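Local coordinates for protein endo-1,4-beta-xylanase I (Hypocrea jecorina, PDB 1XYN) that hydrolyses internal beta-1,4-xylosidic linkages in the main chain of xylan, releasing xylooligosaccharides and xylose during breakdown of plant cell-wall hemicellulose, at residues 2-7 and 39-44. Sequence-based numbering, arbitrary orientation.
Sequences SINYDQ and GWTTGS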
ATOM      1  N   SER A   2       4.651  27.806  12.623  1.00 35.55           N
ATOM      2  CA  SER A   2       5.789  27.193  13.315  1.00 31.69           C
ATOM      3  C   SER A   2       5.597  25.714  13.080  1.00 28.25           C
ATOM      4  O   SER A   2       4.541  25.157  13.412  1.00 22.97           O
ATOM      5  CB  SER A   2       5.839  27.486  14.833  1.00 33.18           C
ATOM      6  OG  SER A   2       4.945  26.691  15.588  1.00 37.29           O
ATOM      7  N   ILE A   3       6.589  25.095  12.448  1.00 25.97           N
ATOM      8  CA  ILE A   3       6.522  23.674  12.153  1.00 19.19           C
ATOM      9  C   ILE A   3       6.373  22.924  13.465  1.00 20.09           C
ATOM     10  O   ILE A   3       7.129  23.161  14.410  1.00 15.08           O
ATOM     11  CB  ILE A   3       7.788  23.177  11.431  1.00 22.68           C
ATOM     12  CG1 ILE A   3       8.206  24.150  10.322  1.00 29.18           C
ATOM     13  CG2 ILE A   3       7.549  21.806  10.863  1.00 20.57           C
ATOM     14  CD1 ILE A   3       7.128  24.462   9.307  1.00 32.22           C
ATOM     15  N   ASN A   4       5.348  22.080  13.545  1.00 15.83           N
ATOM     16  CA  ASN A   4       5.104  21.288  14.739  1.00 14.12           C
ATOM     17  C   ASN A   4       4.795  19.846  14.363  1.00 15.49           C
ATOM     18  O   ASN A   4       4.274  19.084  15.182  1.00 15.54           O
ATOM     19  CB  ASN A   4       3.966  21.889  15.573  1.00 16.60           C
ATOM     20  CG  ASN A   4       2.599  21.731  14.920  1.00 19.76           C
ATOM     21  OD1 ASN A   4       2.446  21.882  13.711  1.00 28.97           O
ATOM     22  ND2 ASN A   4       1.596  21.431  15.730  1.00 27.90           N
ATOM     23  N   TYR A   5       5.082  19.488  13.112  1.00 13.20           N
ATOM     24  CA  TYR A   5       4.852  18.124  12.645  1.00 14.19           C
ATOM     25  C   TYR A   5       5.937  17.652  11.692  1.00 16.44           C
ATOM     26  O   TYR A   5       6.339  18.366  10.773  1.00 14.43           O
ATOM     27  CB  TYR A   5       3.484  17.961  11.984  1.00 13.74           C
ATOM     28  CG  TYR A   5       3.129  16.512  11.752  1.00 11.42           C
ATOM     29  CD1 TYR A   5       2.673  15.719  12.803  1.00 19.48           C
ATOM     30  CD2 TYR A   5       3.279  15.922  10.497  1.00 11.03           C
ATOM     31  CE1 TYR A   5       2.372  14.369  12.615  1.00 21.62           C
ATOM     32  CE2 TYR A   5       2.985  14.570  10.295  1.00 12.89           C
ATOM     33  CZ  TYR A   5       2.532  13.801  11.361  1.00 21.09           C
ATOM     34  OH  TYR A   5       2.236  12.469  11.186  1.00 21.94           O
ATOM     35  N   ASP A   6       6.402  16.435  11.931  1.00 16.75           N
ATOM     36  CA  ASP A   6       7.443  15.826  11.123  1.00 18.30           C
ATOM     37  C   ASP A   6       6.908  14.554  10.471  1.00 17.82           C
ATOM     38  O   ASP A   6       6.585  13.567  11.144  1.00 10.17           O
ATOM     39  CB  ASP A   6       8.675  15.532  11.992  1.00 25.27           C
ATOM     40  CG  ASP A   6       9.722  14.682  11.280  1.00 30.25           C
ATOM     41  OD1 ASP A   6       9.756  14.662  10.033  1.00 33.01           O
ATOM     42  OD2 ASP A   6      10.524  14.028  11.981  1.00 34.14           O
ATOM     43  N   GLN A   7       6.771  14.614   9.152  1.00 18.89           N
ATOM     44  CA  GLN A   7       6.297  13.490   8.368  1.00 11.58           C
ATOM     45  C   GLN A   7       7.501  12.612   8.088  1.00 10.16           C
ATOM     46  O   GLN A   7       8.437  13.036   7.411  1.00  9.38           O
ATOM     47  CB  GLN A   7       5.680  13.997   7.057  1.00 15.13           C
ATOM     48  CG  GLN A   7       5.322  12.916   6.040  1.00 14.86           C
ATOM     49  CD  GLN A   7       4.445  11.810   6.610  1.00  8.88           C
ATOM     50  OE1 GLN A   7       4.466  10.682   6.115  1.00 21.42           O
ATOM     51  NE2 GLN A   7       3.672  12.125   7.645  1.00 10.20           N
ATOM     52  N   GLY A  39       5.786  20.131   8.584  1.00 11.82           N
ATOM     53  CA  GLY A  39       4.647  21.012   8.457  1.00 15.25           C
ATOM     54  C   GLY A  39       3.862  21.230   9.735  1.00 19.42           C
ATOM     55  O   GLY A  39       4.442  21.534  10.779  1.00 20.68           O
ATOM     56  N   TRP A  40       2.550  21.007   9.675  1.00 17.40           N
ATOM     57  CA  TRP A  40       1.694  21.256  10.827  1.00 20.65           C
ATOM     58  C   TRP A  40       0.732  20.128  11.176  1.00 20.42           C
ATOM     59  O   TRP A  40       0.247  19.411  10.307  1.00 22.60           O
ATOM     60  CB  TRP A  40       0.934  22.574  10.603  1.00 20.62           C
ATOM     61  CG  TRP A  40       1.857  23.722  10.242  1.00 21.78           C
ATOM     62  CD1 TRP A  40       2.373  24.657  11.096  1.00 22.91           C
ATOM     63  CD2 TRP A  40       2.438  23.997   8.950  1.00 21.65           C
ATOM     64  NE1 TRP A  40       3.244  25.485  10.419  1.00 21.33           N
ATOM     65  CE2 TRP A  40       3.303  25.101   9.106  1.00 19.47           C
ATOM     66  CE3 TRP A  40       2.315  23.409   7.682  1.00 17.33           C
ATOM     67  CZ2 TRP A  40       4.044  25.630   8.038  1.00 23.82           C
ATOM     68  CZ3 TRP A  40       3.050  23.934   6.626  1.00 15.47           C
ATOM     69  CH2 TRP A  40       3.905  25.033   6.811  1.00 20.84           C
ATOM     70  N   THR A  41       0.468  19.987  12.469  1.00 19.20           N
ATOM     71  CA  THR A  41      -0.427  18.958  12.992  1.00 19.49           C
ATOM     72  C   THR A  41      -1.875  19.099  12.490  1.00 21.84           C
ATOM     73  O   THR A  41      -2.607  18.108  12.371  1.00 24.05           O
ATOM     74  CB  THR A  41      -0.373  18.950  14.548  1.00 21.52           C
ATOM     75  OG1 THR A  41       0.889  18.414  14.975  1.00 15.36           O
ATOM     76  CG2 THR A  41      -1.503  18.119  15.153  1.00 23.60           C
ATOM     77  N   THR A  42      -2.290  20.333  12.229  1.00 21.67           N
ATOM     78  CA  THR A  42      -3.630  20.619  11.726  1.00 21.41           C
ATOM     79  C   THR A  42      -3.465  21.672  10.636  1.00 22.52           C
ATOM     80  O   THR A  42      -3.044  22.798  10.905  1.00 21.05           O
ATOM     81  CB  THR A  42      -4.558  21.161  12.837  1.00 26.41           C
ATOM     82  OG1 THR A  42      -3.863  22.155  13.595  1.00 36.72           O
ATOM     83  CG2 THR A  42      -5.010  20.053  13.775  1.00 15.93           C
ATOM     84  N   GLY A  43      -3.754  21.284   9.398  1.00 24.34           N
ATOM     85  CA  GLY A  43      -3.613  22.189   8.273  1.00 21.64           C
ATOM     86  C   GLY A  43      -4.596  23.339   8.258  1.00 21.04           C
ATOM     87  O   GLY A  43      -5.668  23.263   8.863  1.00 23.31           O
ATOM     88  N   SER A  44      -4.240  24.403   7.551  1.00 20.74           N
ATOM     89  CA  SER A  44      -5.105  25.569   7.463  1.00 21.03           C
ATOM     90  C   SER A  44      -5.170  26.110   6.033  1.00 19.00           C
ATOM     91  O   SER A  44      -4.772  25.438   5.078  1.00 16.98           O
ATOM     92  CB  SER A  44      -4.616  26.663   8.422  1.00 19.76           C
ATOM     93  OG  SER A  44      -3.381  27.217   7.992  1.00 28.01           O
TER
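G39 O is gripped by two successive amides: N4 N donates to it over 3.0 Å, nearly along the C=O axis, and Y5 N adds a weak, more bent bond. Two residues thus face one, a classic beta bulge, and the antiparallel hydrogen-bonded pair of Y5 with G39 is completed by the return bond from G39 N to Y5 O at 2.9 Å. I3 CA also approaches G39 O, as a CA-H...O contact of 3.3 Å. From the bulge itself the N4 side chain reaches past the last residue of strand 34-40; chi1 of 71° sets CG between the backbone N and the carbonyl carbon, on the side from which OD1 meets T41. T41, the residue just after that strand, donates its N to N4 OD1 at 3.0 Å, tilted 34° from the carbonyl plane. I3 lays CD1 over one face of the W40 indole, offset toward the rim and 3.5 Å from CZ2, while S2 N lies in plane at the indole edge. V176 of strand 168-177 touches both I3 and W40, joining this corner to the second sheet of the GH11 jelly roll. An alanine in place of W40 would probably leave I3 CD1 without its flat partner and open a gap beside V176. The Y5 ring stacks on Y158, which probably binds substrate, as in related xylanases. Main-chain bonds and one asparagine amide therefore fasten segment 2-7 to the end of strand 34-40 and the turn after it, with no ion pair between the two segments, and the apolar indole face supplements them.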